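Local coordinates for protein GH18 chiitnase (Pseudoalteromonas aurantia, PDB 6K7Z) that degrades chitin as a family 18 endochitinase, hydrolysing beta-1,4 links between N-acetylglucosamine units within the polymer chain, at residues 203-208 / 252-257; 169-174 / 209-214; 3-8 / 181-186; 18-23 / 66-71. All coordinates share one frame; numbering follows the deposited sequence.

Overall arrangement
Contact 3 lies in the core, with its centre about 5 Å from that of the chain; the centres of contacts 1, 2 and 4 lie about 16 or 17 Å out. Contact 3 joins two strands across the inside of the TIM barrel, mostly by apolar and ring packing. Contact 1, partly buried, uses one tyrosine hydroxyl bond to link helix 198-209 to the segment entering strand 256-260, which pairs with strand 3-8 of contact 3. Contact 2 is a buried apolar patch with a polar end, and packs on Leu-184 of contact 3. Contact 4, also partly buried, is the most polar: an amide bridges two carbonyls, with a salt bridge nearer the surface.

Contact 1 (203-208 / 252-257); sequences SSYLNY and SSLGGI
The ring of Tyr-205 meets the chain at Ser-253 to Gly-255 with its edge. Near the ring plane lie the backbone N of Gly-255 and the carbonyl O of Ser-253, the latter 3.9 Å from Tyr-205 CE2. The methyl CD1 of Leu-254 comes at the ring obliquely, 3.7 Å from Tyr-205 CZ, and the two side chains cross at about a right angle. A second ring, Tyr-208, has the Ser-204 carbonyl O over one face, offset toward the rim, but takes no part across this contact; its OH bonds to Glu-162.

The polar link is a hydrogen bond from Gly-255 N to Tyr-205 OH, 2.9 Å long and nearly straight at 170°. The same hydroxyl bonds to the carbonyl O of Val-219. It therefore accepts from one strand entrance and donates to another. In Tyr-205, chi1 of 180° sets CG anti to the backbone N. The ring beyond it reaches Leu-254. A phenylalanine in its place would probably leave both Gly-255 N and Val-219 O without this partner.

A smaller apolar touch lies beside it. Leu-206 CD2 packs on Ser-252 CB at 3.8 Å. Ser-252 OG bonds forward to the carbonyl O of Ser-253, on a lone pair.

In the TIM barrel, this contact ties helix 198-209 to the turn between helix 237-251 and strand 256-260. Ile-248 and Gln-251 of helix 237-251 touch Tyr-205 and Leu-206. Beyond the turn, Gly-256 and Ala-221 share a backbone hydrogen bond between strands 256-260 and 219-224.

Contact 2 (169-174 / 209-214); sequences GYVEVV and TKLPNM
Val-174 of helix 169-177 packs against a type II beta turn that runs from Leu-211 to Met-214. The turn lies in the TIM barrel loop between helix 198-209 and strand 219-224. Met-214 N closes it on Leu-211 O, and Asn-213 takes the third position with a positive phi of 72°.

Most of the contact is apolar. The two methyls of Val-174 have separate partners. CG2 lies 4.1 Å from Leu-211 CB, and CG1 lies 3.9 Å from Met-214 CE. The Met-214 chain is bent at chi2 and chi3, and its SD also approaches Val-174 CG1, at 4.0 Å. Both side chains cross Val-174 at about a right angle. One helical turn earlier, Val-171 CG2 makes a looser touch with Leu-211 CD2 at 4.3 Å. Leu-184 of strand 183-187 touches both Val-174 and Met-214.

The polar part is one side-chain bond to the helix backbone. Asn-213 ND2 donates to Val-174 O, with 2.9 Å between the two atoms and an almost straight angle of 174°. The donor lies in the carbonyl plane, and the oxygen sits only 4° out of the Asn-213 amide plane.

Contact 3 (3-8 / 181-186); sequences KTITYY and IDWLNV
Trp-183 meets Lys-3 and Ile-5 across the inside of the barrel. At its CB, chi1 of 58° sets CG between the backbone N and the carbonyl carbon. On the five-membered ring, CD1 lies 3.9 Å from Ile-5 CD1. Trp-183 NE1 comes closer to the same methyl, 3.2 Å, a tight approach that is oblique to the ring. CE2 follows at 3.6 Å from Ile-5 CD1. The far ring carries Lys-3. Lys-3 CD stands over the face, 4.0 Å from the centroid of the six-membered ring and 16° off the normal, a CH-pi contact. Lys-3 CE is 3.4 Å from Trp-183 CZ3 at the tip. The ammonium group of Lys-3 goes on to a salt bridge with Glu-217. An alanine at Trp-183 would probably open a gap beside Ile-5 and leave the Lys-3 methylenes without the ring they lie on.

Ile-5 CD1 also touches Asn-185 OD1 at 3.4 Å. Tyr-7 OH and Asn-185 ND2 approach to 3.5 Å, and both bond to Asp-113, the amide weakly. Asp-113 lies in a sequence matching the DxxDxDxE signature of family 18.

Strands 3-8 and 183-187 are not paired in the sheet. The axes of segments 3-8 and 183-186 pass 10.0 Å apart at 59°, and their side chains fill the middle of the barrel. Val-25 of strand 25-33, Ile-151 of strand 151-154 and Ile-220 of strand 219-224 also border Trp-183.

Contact 4 (18-23 / 66-71); sequences ASELPY and QHKGQK
Gln-70 and the carbonyls of Ala-18 and Tyr-23 form the polar centre of this contact. Both hydrogens of Gln-70 NE2 are used. One goes to Ala-18 O at 3.0 Å, nearly straight at 177°. The other goes to Tyr-23 O, also 3.0 Å from NE2, at 150°. Each acceptor lies close to the Gln-70 amide plane, so the pair of bonds should resist rotation of the amide. The donor stands above the Ala-18 carbonyl plane, and Leu-21 N reaches the same oxygen from the opposite face. Gln-70 OE1 is buried against Ser-19 CA at 3.4 Å and has no polar partner in the model.

The setting is the barrel end where strands 25-33 and 71-77 begin. Helix 56-67 stops there in a Schellman motif, with Gly-69 N bonded to Gln-66 O. The motif turns the chain toward strand 71-77 and brings Gln-70 to the loop 18-23. That loop has an inverse gamma turn centred on Pro-22.

Nearer the surface, Lys-68 NZ forms a salt bridge with Glu-20 OE1, 3.3 Å apart, whose hydrogen bond is weak. The Lys-68 chain bends at chi2 (-82°), which places its CD 3.5 Å from the carbonyl O of Ser-19. Ser-19 OG is satisfied by Ile-16 O. Tyr-23 OH bonds to Asn-259 ND2, while the Tyr-23 CB stays 3.9 Å from Gln-70 NE2.

Contact 1 (203-208 / 252-257)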
loop_
_atom_site.group_PDB
_atom_site.type_symbol
_atom_site.label_atom_id
_atom_site.label_comp_id
_atom_site.label_asym_id
_atom_site.label_seq_id
_atom_site.Cartn_x
_atom_site.Cartn_y
_atom_site.Cartn_z
ATOM N N SER A 203 -7.248 15.691 10.306
ATOM C CA SER A 203 -6.455 16.875 9.982
ATOM C C SER A 203 -5.235 16.494 9.156
ATOM O O SER A 203 -4.916 17.159 8.163
ATOM C CB SER A 203 -6.042 17.612 11.256
ATOM O OG SER A 203 -5.267 16.783 12.097
ATOM N N SER A 204 -4.564 15.404 9.531
ATOM C CA SER A 204 -3.409 14.955 8.762
ATOM C C SER A 204 -3.805 14.543 7.353
ATOM O O SER A 204 -3.130 14.915 6.386
ATOM C CB SER A 204 -2.699 13.810 9.487
ATOM O OG SER A 204 -2.057 14.272 10.666
ATOM N N TYR A 205 -4.892 13.771 7.209
ATOM C CA TYR A 205 -5.370 13.411 5.876
ATOM C C TYR A 205 -5.543 14.650 4.996
ATOM O O TYR A 205 -5.084 14.685 3.848
ATOM C CB TYR A 205 -6.689 12.630 5.956
ATOM C CG TYR A 205 -7.183 12.265 4.581
ATOM C CD1 TYR A 205 -6.717 11.121 3.943
ATOM C CD2 TYR A 205 -8.060 13.093 3.891
ATOM C CE1 TYR A 205 -7.142 10.789 2.668
ATOM C CE2 TYR A 205 -8.477 12.778 2.610
ATOM C CZ TYR A 205 -8.011 11.626 2.002
ATOM O OH TYR A 205 -8.412 11.312 0.735
ATOM N N LEU A 206 -6.210 15.680 5.517
ATOM C CA LEU A 206 -6.430 16.877 4.712
ATOM C C LEU A 206 -5.104 17.527 4.320
ATOM O O LEU A 206 -4.919 17.933 3.166
ATOM C CB LEU A 206 -7.313 17.858 5.479
ATOM C CG LEU A 206 -8.731 17.364 5.767
ATOM C CD1 LEU A 206 -9.455 18.324 6.732
ATOM C CD2 LEU A 206 -9.503 17.207 4.468
ATOM N N ASN A 207 -4.168 17.618 5.268
ATOM C CA ASN A 207 -2.843 18.159 4.964
ATOM C C ASN A 207 -2.173 17.373 3.849
ATOM O O ASN A 207 -1.549 17.956 2.945
ATOM C CB ASN A 207 -1.966 18.133 6.219
ATOM C CG ASN A 207 -2.390 19.144 7.251
ATOM O OD1 ASN A 207 -3.141 20.067 6.950
ATOM N ND2 ASN A 207 -1.898 18.988 8.475
ATOM N N TYR A 208 -2.281 16.041 3.899
ATOM C CA TYR A 208 -1.601 15.221 2.903
ATOM C C TYR A 208 -2.189 15.436 1.518
ATOM O O TYR A 208 -1.463 15.372 0.516
ATOM C CB TYR A 208 -1.679 13.738 3.279
ATOM C CG TYR A 208 -1.131 13.386 4.642
ATOM C CD1 TYR A 208 -0.248 14.227 5.314
ATOM C CD2 TYR A 208 -1.497 12.200 5.259
ATOM C CE1 TYR A 208 0.238 13.898 6.576
ATOM C CE2 TYR A 208 -1.005 11.859 6.505
ATOM C CZ TYR A 208 -0.144 12.705 7.159
ATOM O OH TYR A 208 0.320 12.354 8.408
ATOM N N SER A 252 -13.913 18.019 2.186
ATOM C CA SER A 252 -13.238 17.759 0.983
ATOM C C SER A 252 -13.823 16.499 0.380
ATOM O O SER A 252 -14.934 16.148 0.665
ATOM C CB SER A 252 -11.769 17.527 1.409
ATOM O OG SER A 252 -10.945 17.082 0.411
ATOM N N SER A 253 -13.081 15.859 -0.484
ATOM C CA SER A 253 -13.458 14.525 -0.904
ATOM C C SER A 253 -12.483 13.542 -0.279
ATOM O O SER A 253 -11.477 13.930 0.332
ATOM C CB SER A 253 -13.501 14.396 -2.435
ATOM O OG SER A 253 -12.306 14.837 -3.041
ATOM N N LEU A 254 -12.827 12.263 -0.397
ATOM C CA LEU A 254 -12.080 11.177 0.222
ATOM C C LEU A 254 -11.629 10.228 -0.882
ATOM O O LEU A 254 -12.465 9.629 -1.570
ATOM C CB LEU A 254 -12.934 10.451 1.267
ATOM C CG LEU A 254 -12.341 9.206 1.928
ATOM C CD1 LEU A 254 -10.938 9.485 2.486
ATOM C CD2 LEU A 254 -13.264 8.675 3.023
ATOM N N GLY A 255 -10.313 10.107 -1.057
ATOM C CA GLY A 255 -9.803 9.221 -2.088
ATOM C C GLY A 255 -10.204 7.774 -1.883
ATOM O O GLY A 255 -10.447 7.051 -2.853
ATOM N N GLY A 256 -10.259 7.325 -0.639
ATOM C CA GLY A 256 -10.732 5.979 -0.385
ATOM C C GLY A 256 -10.291 5.465 0.972
ATOM O O GLY A 256 -9.735 6.197 1.793
ATOM N N ILE A 257 -10.557 4.170 1.174
ATOM C CA ILE A 257 -10.263 3.463 2.415
ATOM C C ILE A 257 -9.511 2.189 2.082
ATOM O O ILE A 257 -9.955 1.409 1.233
ATOM C CB ILE A 257 -11.543 3.118 3.194
ATOM C CG1 ILE A 257 -12.226 4.392 3.690
ATOM C CG2 ILE A 257 -11.219 2.165 4.357
ATOM C CD1 ILE A 257 -11.434 5.119 4.779
#

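Contact 2 (169-174 / 209-214)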
loop_
_atom_site.group_PDB
_atom_site.type_symbol
_atom_site.label_atom_id
_atom_site.label_comp_id
_atom_site.label_asym_id
_atom_site.label_seq_id
_atom_site.Cartn_x
_atom_site.Cartn_y
_atom_site.Cartn_z
ATOM N N GLY A 169 10.254 11.565 4.701
ATOM C CA GLY A 169 10.824 11.222 3.412
ATOM C C GLY A 169 9.845 11.310 2.258
ATOM O O GLY A 169 10.232 11.654 1.140
ATOM N N TYR A 170 8.563 11.009 2.500
ATOM C CA TYR A 170 7.613 11.002 1.393
ATOM C C TYR A 170 7.180 12.391 0.957
ATOM O O TYR A 170 6.617 12.525 -0.134
ATOM C CB TYR A 170 6.379 10.166 1.746
ATOM C CG TYR A 170 6.503 8.762 1.250
ATOM C CD1 TYR A 170 7.254 7.829 1.944
ATOM C CD2 TYR A 170 5.903 8.371 0.059
ATOM C CE1 TYR A 170 7.369 6.529 1.488
ATOM C CE2 TYR A 170 6.031 7.061 -0.422
ATOM C CZ TYR A 170 6.766 6.158 0.305
ATOM O OH TYR A 170 6.918 4.868 -0.135
ATOM N N VAL A 171 7.409 13.420 1.775
ATOM C CA VAL A 171 7.238 14.789 1.286
ATOM C C VAL A 171 8.143 15.016 0.085
ATOM O O VAL A 171 7.701 15.469 -0.977
ATOM C CB VAL A 171 7.527 15.809 2.403
ATOM C CG1 VAL A 171 7.574 17.228 1.838
ATOM C CG2 VAL A 171 6.465 15.720 3.486
ATOM N N GLU A 172 9.423 14.676 0.232
ATOM C CA GLU A 172 10.342 14.757 -0.896
ATOM C C GLU A 172 9.879 13.869 -2.038
ATOM O O GLU A 172 9.912 14.277 -3.204
ATOM C CB GLU A 172 11.755 14.371 -0.454
ATOM C CG GLU A 172 12.806 14.498 -1.555
ATOM C CD GLU A 172 14.223 14.136 -1.093
ATOM O OE1 GLU A 172 14.516 14.235 0.121
ATOM O OE2 GLU A 172 15.047 13.755 -1.958
ATOM N N VAL A 173 9.424 12.654 -1.725
ATOM C CA VAL A 173 8.983 11.745 -2.780
ATOM C C VAL A 173 7.861 12.376 -3.602
ATOM O O VAL A 173 7.952 12.467 -4.834
ATOM C CB VAL A 173 8.556 10.390 -2.184
ATOM C CG1 VAL A 173 7.919 9.521 -3.256
ATOM C CG2 VAL A 173 9.762 9.671 -1.581
ATOM N N VAL A 174 6.785 12.822 -2.944
ATOM C CA VAL A 174 5.652 13.306 -3.733
ATOM C C VAL A 174 6.013 14.598 -4.454
ATOM O O VAL A 174 5.516 14.858 -5.555
ATOM C CB VAL A 174 4.376 13.480 -2.882
ATOM C CG1 VAL A 174 3.926 12.147 -2.288
ATOM C CG2 VAL A 174 4.565 14.538 -1.791
ATOM N N THR A 209 -3.504 15.685 1.432
ATOM C CA THR A 209 -4.095 15.918 0.117
ATOM C C THR A 209 -3.612 17.216 -0.509
ATOM O O THR A 209 -3.781 17.401 -1.719
ATOM C CB THR A 209 -5.620 15.965 0.176
ATOM O OG1 THR A 209 -6.030 17.107 0.940
ATOM C CG2 THR A 209 -6.173 14.690 0.798
ATOM N N LYS A 210 -3.037 18.107 0.286
ATOM C CA LYS A 210 -2.584 19.412 -0.175
ATOM C C LYS A 210 -1.083 19.477 -0.404
ATOM O O LYS A 210 -0.564 20.556 -0.718
ATOM C CB LYS A 210 -3.003 20.486 0.830
ATOM C CG LYS A 210 -4.514 20.597 0.982
ATOM C CD LYS A 210 -4.886 21.671 1.998
ATOM C CE LYS A 210 -6.383 21.696 2.243
ATOM N NZ LYS A 210 -6.752 22.631 3.351
ATOM N N LEU A 211 -0.375 18.360 -0.251
ATOM C CA LEU A 211 1.034 18.319 -0.614
ATOM C C LEU A 211 1.184 18.496 -2.123
ATOM O O LEU A 211 0.255 18.225 -2.880
ATOM C CB LEU A 211 1.670 17.002 -0.160
ATOM C CG LEU A 211 1.927 16.860 1.350
ATOM C CD1 LEU A 211 2.232 15.422 1.723
ATOM C CD2 LEU A 211 3.055 17.775 1.813
ATOM N N PRO A 212 2.337 18.985 -2.581
ATOM C CA PRO A 212 2.549 19.118 -4.029
ATOM C C PRO A 212 2.318 17.798 -4.755
ATOM O O PRO A 212 2.789 16.743 -4.324
ATOM C CB PRO A 212 4.010 19.578 -4.126
ATOM C CG PRO A 212 4.235 20.362 -2.833
ATOM C CD PRO A 212 3.418 19.609 -1.793
ATOM N N ASN A 213 1.558 17.865 -5.851
ATOM C CA ASN A 213 1.164 16.762 -6.725
ATOM C C ASN A 213 0.133 15.841 -6.088
ATOM O O ASN A 213 -0.353 14.933 -6.761
ATOM C CB ASN A 213 2.356 15.914 -7.191
ATOM C CG ASN A 213 3.353 16.728 -7.975
ATOM O OD1 ASN A 213 2.977 17.456 -8.892
ATOM N ND2 ASN A 213 4.619 16.661 -7.582
ATOM N N MET A 214 -0.238 16.060 -4.836
ATOM C CA MET A 214 -1.231 15.209 -4.203
ATOM C C MET A 214 -2.624 15.819 -4.326
ATOM O O MET A 214 -2.802 16.962 -4.765
ATOM C CB MET A 214 -0.864 14.967 -2.742
ATOM C CG MET A 214 0.351 14.059 -2.575
ATOM S SD MET A 214 0.020 12.357 -3.105
ATOM C CE MET A 214 0.869 12.307 -4.685
#

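Contact 3 (3-8 / 181-186)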
loop_
_atom_site.group_PDB
_atom_site.type_symbol
_atom_site.label_atom_id
_atom_site.label_comp_id
_atom_site.label_asym_id
_atom_site.label_seq_id
_atom_site.Cartn_x
_atom_site.Cartn_y
_atom_site.Cartn_z
ATOM N N LYS A 3 -12.101 4.824 -3.624
ATOM C CA LYS A 3 -11.674 3.465 -3.930
ATOM C C LYS A 3 -11.597 2.676 -2.639
ATOM O O LYS A 3 -11.320 3.246 -1.656
ATOM C CB LYS A 3 -10.257 3.505 -4.451
ATOM C CG LYS A 3 -10.028 3.956 -5.868
ATOM C CD LYS A 3 -8.544 4.103 -6.142
ATOM C CE LYS A 3 -8.272 4.866 -7.421
ATOM N NZ LYS A 3 -9.093 6.041 -7.638
ATOM N N THR A 4 -11.801 1.376 -2.708
ATOM C CA THR A 4 -11.677 0.452 -1.585
ATOM C C THR A 4 -10.518 -0.491 -1.904
ATOM O O THR A 4 -10.464 -1.021 -2.946
ATOM C CB THR A 4 -12.968 -0.277 -1.257
ATOM O OG1 THR A 4 -13.493 -0.870 -2.401
ATOM C CG2 THR A 4 -13.926 0.730 -0.663
ATOM N N ILE A 5 -9.614 -0.624 -0.944
ATOM C CA ILE A 5 -8.369 -1.344 -1.148
ATOM C C ILE A 5 -8.146 -2.269 0.040
ATOM O O ILE A 5 -8.435 -1.904 1.185
ATOM C CB ILE A 5 -7.202 -0.356 -1.326
ATOM C CG1 ILE A 5 -7.522 0.592 -2.488
ATOM C CG2 ILE A 5 -5.871 -1.088 -1.565
ATOM C CD1 ILE A 5 -6.428 1.514 -2.843
ATOM N N THR A 6 -7.645 -3.474 -0.226
ATOM C CA THR A 6 -7.285 -4.361 0.870
ATOM C C THR A 6 -5.978 -5.052 0.540
ATOM O O THR A 6 -5.617 -5.205 -0.626
ATOM C CB THR A 6 -8.387 -5.402 1.168
ATOM O OG1 THR A 6 -8.029 -6.168 2.328
ATOM C CG2 THR A 6 -8.624 -6.329 -0.029
ATOM N N TYR A 7 -5.265 -5.462 1.587
ATOM C CA TYR A 7 -4.096 -6.325 1.461
ATOM C C TYR A 7 -4.467 -7.776 1.730
ATOM O O TYR A 7 -5.214 -8.077 2.665
ATOM C CB TYR A 7 -2.987 -5.918 2.426
ATOM C CG TYR A 7 -2.256 -4.668 2.017
ATOM C CD1 TYR A 7 -2.796 -3.413 2.295
ATOM C CD2 TYR A 7 -1.046 -4.739 1.352
ATOM C CE1 TYR A 7 -2.158 -2.262 1.911
ATOM C CE2 TYR A 7 -0.383 -3.577 0.965
ATOM C CZ TYR A 7 -0.951 -2.350 1.253
ATOM O OH TYR A 7 -0.325 -1.195 0.884
ATOM N N TYR A 8 -3.930 -8.679 0.915
ATOM C CA TYR A 8 -4.129 -10.107 1.114
ATOM C C TYR A 8 -2.784 -10.716 1.490
ATOM O O TYR A 8 -1.898 -10.845 0.643
ATOM C CB TYR A 8 -4.713 -10.751 -0.135
ATOM C CG TYR A 8 -5.113 -12.197 0.060
ATOM C CD1 TYR A 8 -6.345 -12.511 0.605
ATOM C CD2 TYR A 8 -4.272 -13.240 -0.303
ATOM C CE1 TYR A 8 -6.746 -13.816 0.783
ATOM C CE2 TYR A 8 -4.671 -14.573 -0.115
ATOM C CZ TYR A 8 -5.912 -14.842 0.438
ATOM O OH TYR A 8 -6.358 -16.146 0.635
ATOM N N ILE A 181 2.728 8.612 -9.331
ATOM C CA ILE A 181 2.166 7.675 -8.362
ATOM C C ILE A 181 0.652 7.762 -8.447
ATOM O O ILE A 181 0.086 8.866 -8.462
ATOM C CB ILE A 181 2.656 8.010 -6.940
ATOM C CG1 ILE A 181 4.169 7.808 -6.838
ATOM C CG2 ILE A 181 1.872 7.216 -5.876
ATOM C CD1 ILE A 181 4.766 8.296 -5.527
ATOM N N ASP A 182 -0.015 6.611 -8.476
ATOM C CA ASP A 182 -1.469 6.650 -8.572
ATOM C C ASP A 182 -2.118 7.030 -7.248
ATOM O O ASP A 182 -3.044 7.849 -7.229
ATOM C CB ASP A 182 -1.994 5.312 -9.081
ATOM C CG ASP A 182 -1.612 5.069 -10.532
ATOM O OD1 ASP A 182 -2.299 5.598 -11.425
ATOM O OD2 ASP A 182 -0.626 4.369 -10.770
ATOM N N TRP A 183 -1.655 6.469 -6.132
ATOM C CA TRP A 183 -2.177 6.878 -4.832
ATOM C C TRP A 183 -1.260 6.366 -3.730
ATOM O O TRP A 183 -0.375 5.538 -3.956
ATOM C CB TRP A 183 -3.606 6.382 -4.600
ATOM C CG TRP A 183 -3.768 4.900 -4.680
ATOM C CD1 TRP A 183 -3.491 3.985 -3.696
ATOM C CD2 TRP A 183 -4.272 4.154 -5.790
ATOM N NE1 TRP A 183 -3.777 2.721 -4.140
ATOM C CE2 TRP A 183 -4.255 2.795 -5.422
ATOM C CE3 TRP A 183 -4.737 4.502 -7.063
ATOM C CZ2 TRP A 183 -4.687 1.788 -6.278
ATOM C CZ3 TRP A 183 -5.163 3.496 -7.912
ATOM C CH2 TRP A 183 -5.127 2.157 -7.523
ATOM N N LEU A 184 -1.497 6.878 -2.529
ATOM C CA LEU A 184 -0.785 6.488 -1.320
ATOM C C LEU A 184 -1.752 5.760 -0.403
ATOM O O LEU A 184 -2.824 6.288 -0.098
ATOM C CB LEU A 184 -0.240 7.711 -0.585
ATOM C CG LEU A 184 0.683 8.663 -1.334
ATOM C CD1 LEU A 184 1.081 9.825 -0.409
ATOM C CD2 LEU A 184 1.919 7.907 -1.851
ATOM N N ASN A 185 -1.371 4.564 0.043
ATOM C CA ASN A 185 -2.141 3.836 1.058
ATOM C C ASN A 185 -1.573 4.233 2.415
ATOM O O ASN A 185 -0.639 3.605 2.913
ATOM C CB ASN A 185 -2.037 2.330 0.844
ATOM C CG ASN A 185 -2.637 1.873 -0.483
ATOM O OD1 ASN A 185 -3.758 2.241 -0.835
ATOM N ND2 ASN A 185 -1.884 1.054 -1.219
ATOM N N VAL A 186 -2.116 5.299 3.016
ATOM C CA VAL A 186 -1.568 5.804 4.275
ATOM C C VAL A 186 -1.984 4.880 5.418
ATOM O O VAL A 186 -3.175 4.625 5.626
ATOM C CB VAL A 186 -2.024 7.247 4.548
ATOM C CG1 VAL A 186 -1.364 7.764 5.821
ATOM C CG2 VAL A 186 -1.709 8.157 3.350
#

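Contact 4 (18-23 / 66-71)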
loop_
_atom_site.group_PDB
_atom_site.type_symbol
_atom_site.label_atom_id
_atom_site.label_comp_id
_atom_site.label_asym_id
_atom_site.label_seq_id
_atom_site.Cartn_x
_atom_site.Cartn_y
_atom_site.Cartn_z
ATOM N N ALA A 18 -12.972 -12.156 -2.588
ATOM C CA ALA A 18 -12.874 -10.722 -2.821
ATOM C C ALA A 18 -13.557 -10.312 -4.117
ATOM O O ALA A 18 -14.024 -9.176 -4.228
ATOM C CB ALA A 18 -11.408 -10.282 -2.832
ATOM N N SER A 19 -13.640 -11.222 -5.097
ATOM C CA SER A 19 -14.276 -10.911 -6.375
ATOM C C SER A 19 -15.758 -10.580 -6.234
ATOM O O SER A 19 -16.325 -9.952 -7.134
ATOM C CB SER A 19 -14.112 -12.084 -7.347
ATOM O OG SER A 19 -14.960 -13.152 -6.955
ATOM N N GLU A 20 -16.402 -10.988 -5.140
ATOM C CA GLU A 20 -17.817 -10.711 -4.937
ATOM C C GLU A 20 -18.057 -9.620 -3.904
ATOM O O GLU A 20 -19.191 -9.435 -3.462
ATOM C CB GLU A 20 -18.557 -11.989 -4.539
ATOM C CG GLU A 20 -18.238 -13.181 -5.438
ATOM C CD GLU A 20 -18.771 -13.052 -6.859
ATOM O OE1 GLU A 20 -19.416 -12.037 -7.192
ATOM O OE2 GLU A 20 -18.530 -13.991 -7.656
ATOM N N LEU A 21 -17.021 -8.895 -3.514
ATOM C CA LEU A 21 -17.111 -7.856 -2.508
ATOM C C LEU A 21 -16.783 -6.504 -3.128
ATOM O O LEU A 21 -16.205 -6.439 -4.220
ATOM C CB LEU A 21 -16.160 -8.172 -1.344
ATOM C CG LEU A 21 -16.718 -9.349 -0.545
ATOM C CD1 LEU A 21 -15.644 -9.894 0.388
ATOM C CD2 LEU A 21 -17.953 -8.912 0.236
ATOM N N PRO A 22 -17.164 -5.424 -2.493
ATOM C CA PRO A 22 -16.990 -4.097 -3.114
ATOM C C PRO A 22 -15.583 -3.536 -2.925
ATOM O O PRO A 22 -15.386 -2.442 -2.369
ATOM C CB PRO A 22 -18.066 -3.264 -2.406
ATOM C CG PRO A 22 -18.177 -3.877 -1.061
ATOM C CD PRO A 22 -17.952 -5.350 -1.246
ATOM N N TYR A 23 -14.587 -4.298 -3.378
ATOM C CA TYR A 23 -13.205 -3.834 -3.455
ATOM C C TYR A 23 -12.887 -3.364 -4.863
ATOM O O TYR A 23 -13.350 -3.948 -5.844
ATOM C CB TYR A 23 -12.206 -4.929 -3.074
ATOM C CG TYR A 23 -12.129 -5.178 -1.586
ATOM C CD1 TYR A 23 -11.602 -4.215 -0.735
ATOM C CD2 TYR A 23 -12.576 -6.379 -1.041
ATOM C CE1 TYR A 23 -11.538 -4.426 0.631
ATOM C CE2 TYR A 23 -12.512 -6.609 0.320
ATOM C CZ TYR A 23 -11.990 -5.631 1.150
ATOM O OH TYR A 23 -11.931 -5.872 2.506
ATOM N N GLN A 66 -10.072 -9.793 -11.851
ATOM C CA GLN A 66 -9.879 -8.927 -13.008
ATOM C C GLN A 66 -11.085 -8.958 -13.941
ATOM O O GLN A 66 -11.457 -7.925 -14.509
ATOM C CB GLN A 66 -8.602 -9.325 -13.740
ATOM C CG GLN A 66 -7.360 -8.820 -13.016
ATOM C CD GLN A 66 -6.077 -9.398 -13.556
ATOM O OE1 GLN A 66 -6.073 -10.457 -14.184
ATOM N NE2 GLN A 66 -4.971 -8.712 -13.301
ATOM N N HIS A 67 -11.749 -10.098 -14.072
ATOM C CA HIS A 67 -12.983 -10.195 -14.910
ATOM C C HIS A 67 -14.036 -9.285 -14.326
ATOM O O HIS A 67 -14.880 -8.807 -15.019
ATOM C CB HIS A 67 -13.519 -11.640 -14.945
ATOM C CG HIS A 67 -14.814 -11.863 -15.695
ATOM N ND1 HIS A 67 -14.967 -11.633 -17.047
ATOM C CD2 HIS A 67 -15.968 -12.449 -15.298
ATOM C CE1 HIS A 67 -16.185 -11.960 -17.414
ATOM N NE2 HIS A 67 -16.808 -12.474 -16.374
ATOM N N LYS A 68 -13.962 -9.060 -13.032
ATOM C CA LYS A 68 -14.894 -8.219 -12.354
ATOM C C LYS A 68 -14.501 -6.755 -12.459
ATOM O O LYS A 68 -15.233 -5.917 -12.003
ATOM C CB LYS A 68 -15.035 -8.589 -10.881
ATOM C CG LYS A 68 -15.643 -9.926 -10.525
ATOM C CD LYS A 68 -17.138 -9.852 -10.571
ATOM C CE LYS A 68 -17.729 -11.212 -10.362
ATOM N NZ LYS A 68 -19.196 -11.057 -10.293
ATOM N N GLY A 69 -13.366 -6.456 -13.028
ATOM C CA GLY A 69 -12.932 -5.096 -13.129
ATOM C C GLY A 69 -12.178 -4.615 -11.894
ATOM O O GLY A 69 -11.982 -3.445 -11.712
ATOM N N GLN A 70 -11.752 -5.548 -11.072
ATOM C CA GLN A 70 -10.963 -5.211 -9.922
ATOM C C GLN A 70 -9.499 -5.229 -10.370
ATOM O O GLN A 70 -9.176 -5.883 -11.305
ATOM C CB GLN A 70 -11.184 -6.172 -8.769
ATOM C CG GLN A 70 -12.535 -6.047 -8.121
ATOM C CD GLN A 70 -12.833 -7.209 -7.208
ATOM O OE1 GLN A 70 -12.485 -8.292 -7.517
ATOM N NE2 GLN A 70 -13.475 -6.970 -6.114
ATOM N N LYS A 71 -8.652 -4.485 -9.683
ATOM C CA LYS A 71 -7.231 -4.454 -9.988
ATOM C C LYS A 71 -6.457 -5.207 -8.917
ATOM O O LYS A 71 -6.776 -5.128 -7.730
ATOM C CB LYS A 71 -6.716 -3.016 -10.105
ATOM C CG LYS A 71 -7.534 -2.155 -11.065
ATOM C CD LYS A 71 -6.647 -1.233 -11.877
ATOM C CE LYS A 71 -7.408 -0.546 -13.012
ATOM N NZ LYS A 71 -6.572 0.504 -13.668
#